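Local atomic coordinates of spermidine N(1)-acetyltransferase (Vibrio cholerae serotype O1, PDB entry 7KWJ), a protein that transfers an acetyl group from acetyl-coenzyme A to the primary amino groups of spermidine and spermine, protecting the bacterium against polyamine toxicity. Residues S3-R8 with R100-R105. The protein carries 10 engineered substitutions. Residues are numbered along the deposited sequence; the frame is centred on the assembly and turned at random.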
loop_
_atom_site.group_PDB
_atom_site.type_symbol
_atom_site.label_atom_id
_atom_site.label_comp_id
_atom_site.label_asym_id
_atom_site.label_seq_id
_atom_site.Cartn_x
_atom_site.Cartn_y
_atom_site.Cartn_z
ATOM N N SER B 3 -19.125 43.956 -15.583
ATOM C CA SER B 3 -18.509 42.708 -15.150
ATOM C C SER B 3 -18.700 41.618 -16.200
ATOM O O SER B 3 -19.571 40.758 -16.067
ATOM C CB SER B 3 -19.095 42.258 -13.809
ATOM O OG SER B 3 -18.848 43.220 -12.798
ATOM N N GLN B 4 -17.877 41.663 -17.246
ATOM C CA GLN B 4 -17.945 40.691 -18.328
ATOM C C GLN B 4 -17.061 39.473 -18.091
ATOM O O GLN B 4 -17.170 38.494 -18.838
ATOM C CB GLN B 4 -17.550 41.354 -19.653
ATOM C CG GLN B 4 -18.330 42.625 -19.962
ATOM C CD GLN B 4 -17.878 43.292 -21.249
ATOM O OE1 GLN B 4 -17.659 44.503 -21.289
ATOM N NE2 GLN B 4 -17.743 42.504 -22.310
ATOM N N LEU B 5 -16.198 39.508 -17.082
ATOM C CA LEU B 5 -15.325 38.392 -16.757
ATOM C C LEU B 5 -15.982 37.494 -15.712
ATOM O O LEU B 5 -16.931 37.887 -15.028
ATOM C CB LEU B 5 -13.977 38.902 -16.245
ATOM C CG LEU B 5 -13.223 39.839 -17.192
ATOM C CD1 LEU B 5 -12.134 40.595 -16.448
ATOM C CD2 LEU B 5 -12.633 39.061 -18.358
ATOM N N THR B 6 -15.461 36.274 -15.593
ATOM C CA THR B 6 -16.013 35.286 -14.675
ATOM C C THR B 6 -14.888 34.497 -14.025
ATOM O O THR B 6 -13.964 34.046 -14.709
ATOM C CB THR B 6 -16.964 34.324 -15.400
ATOM O OG1 THR B 6 -16.258 33.642 -16.444
ATOM C CG2 THR B 6 -18.142 35.078 -15.997
ATOM N N LEU B 7 -14.971 34.333 -12.707
ATOM C CA LEU B 7 -14.050 33.476 -11.976
ATOM C C LEU B 7 -14.537 32.035 -12.019
ATOM O O LEU B 7 -15.741 31.763 -12.015
ATOM C CB LEU B 7 -13.917 33.932 -10.521
ATOM C CG LEU B 7 -12.666 34.748 -10.190
ATOM C CD1 LEU B 7 -12.580 35.986 -11.068
ATOM C CD2 LEU B 7 -12.655 35.125 -8.716
ATOM N N ARG B 8 -13.585 31.107 -12.060
ATOM C CA ARG B 8 -13.904 29.692 -12.159
ATOM C C ARG B 8 -12.789 28.890 -11.506
ATOM O O ARG B 8 -11.607 29.202 -11.678
ATOM C CB ARG B 8 -14.093 29.275 -13.622
ATOM C CG ARG B 8 -14.598 27.855 -13.813
ATOM C CD ARG B 8 -13.506 26.950 -14.347
ATOM N NE ARG B 8 -12.975 27.423 -15.624
ATOM C CZ ARG B 8 -11.953 26.863 -16.260
ATOM N NH1 ARG B 8 -11.344 25.805 -15.740
ATOM N NH2 ARG B 8 -11.535 27.360 -17.416
ATOM N N ARG B 100 -7.994 45.512 -11.478
ATOM C CA ARG B 100 -8.841 46.002 -10.397
ATOM C C ARG B 100 -10.208 45.331 -10.383
ATOM O O ARG B 100 -10.851 45.284 -9.329
ATOM C CB ARG B 100 -9.002 47.521 -10.495
ATOM C CG ARG B 100 -9.452 48.028 -11.854
ATOM C CD ARG B 100 -9.716 49.527 -11.822
ATOM N NE ARG B 100 -8.651 50.262 -11.141
ATOM C CZ ARG B 100 -7.500 50.619 -11.705
ATOM N NH1 ARG B 100 -6.599 51.288 -10.998
ATOM N NH2 ARG B 100 -7.243 50.307 -12.970
ATOM N N THR B 101 -10.667 44.809 -11.521
ATOM C CA THR B 101 -11.910 44.044 -11.527
ATOM C C THR B 101 -11.719 42.697 -10.842
ATOM O O THR B 101 -12.544 42.282 -10.020
ATOM C CB THR B 101 -12.403 43.850 -12.961
ATOM O OG1 THR B 101 -12.645 45.128 -13.563
ATOM C CG2 THR B 101 -13.686 43.030 -12.982
ATOM N N LEU B 102 -10.626 42.001 -11.165
ATOM C CA LEU B 102 -10.372 40.698 -10.563
ATOM C C LEU B 102 -9.939 40.827 -9.110
ATOM O O LEU B 102 -10.199 39.925 -8.306
ATOM C CB LEU B 102 -9.310 39.952 -11.368
ATOM C CG LEU B 102 -9.595 39.839 -12.868
ATOM C CD1 LEU B 102 -8.404 39.229 -13.592
ATOM C CD2 LEU B 102 -10.861 39.033 -13.122
ATOM N N ILE B 103 -9.279 41.930 -8.756
ATOM C CA ILE B 103 -8.925 42.165 -7.360
ATOM C C ILE B 103 -10.186 42.326 -6.521
ATOM O O ILE B 103 -10.315 41.739 -5.439
ATOM C CB ILE B 103 -8.007 43.394 -7.238
ATOM C CG1 ILE B 103 -6.662 43.119 -7.916
ATOM C CG2 ILE B 103 -7.807 43.759 -5.773
ATOM C CD1 ILE B 103 -5.833 44.362 -8.171
ATOM N N ASN B 104 -11.139 43.121 -7.009
ATOM C CA ASN B 104 -12.373 43.327 -6.260
ATOM C C ASN B 104 -13.254 42.086 -6.290
ATOM O O ASN B 104 -14.028 41.852 -5.354
ATOM C CB ASN B 104 -13.131 44.532 -6.816
ATOM C CG ASN B 104 -14.046 45.170 -5.788
ATOM O OD1 ASN B 104 -15.246 44.894 -5.744
ATOM N ND2 ASN B 104 -13.478 46.029 -4.947
ATOM N N ARG B 105 -13.153 41.281 -7.348
ATOM C CA ARG B 105 -13.911 40.036 -7.397
ATOM C C ARG B 105 -13.369 39.029 -6.392
ATOM O O ARG B 105 -14.140 38.310 -5.744
ATOM C CB ARG B 105 -13.871 39.454 -8.810
ATOM C CG ARG B 105 -14.968 38.441 -9.097
ATOM C CD ARG B 105 -16.307 39.121 -9.337
ATOM N NE ARG B 105 -16.267 40.004 -10.501
ATOM C CZ ARG B 105 -16.430 39.602 -11.758
ATOM N NH1 ARG B 105 -16.646 38.322 -12.032
ATOM N NH2 ARG B 105 -16.375 40.484 -12.747
#
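R105 reaches from helix 98-113 to the backbone of the N-terminal segment and makes the one hydrogen bond between 3-8 and 100-105. Its NH1 donates to L5 O at 3.0 Å with a nearly straight N-H...O angle of 166°. The oxygen lies in the guanidinium plane at its edge, whereas NH1 stands well above the carbonyl plane of L5. Beside this bond, NH2 comes within 3.4 Å of S3 CB, a van der Waals touch at the exposed start of the modelled chain.

The apolar part joins L5, just ahead of the strand, and L7 on it to L102 of the helix. L102 sends CD2 to both leucines of the other segment, 3.9 Å from L5 CD1 and 4.1 Å from L7 CD1; its side chain crosses that of L5 at about a right angle and that of L7 obliquely. L7 also lays both methyls against the aliphatic part of R105, with CD1 4.0 Å from R105 CG, the two side chains running past each other in opposite directions. With CG anti to the backbone N (chi1 -161°), that carbon lies against the methyls of L7; the bends at chi2 and chi3 follow before the guanidinium. V60 of the neighbouring strand 56-61 touches both L7 and L102, and L102 also touches I87 and I89 of strand 82-89, both acetyl-CoA-binding residues.

Strand 6-9 is the first strand of the GNAT sheet within this chain, and helix 98-113 is the one that follows the acetyl-CoA-binding loop; the axes of 6-8 and 100-105 make 54° and approach to 10.0 Å. T6 OG1 hydrogen-bonds to E61 O on the adjacent strand 56-61. R105 therefore serves both kinds of contact: its CG extends the leucine cluster while its charged end meets a backbone carbonyl, tying the chain just before strand 6-9 to the helix, with no acidic residue in 3-8 to pair with it.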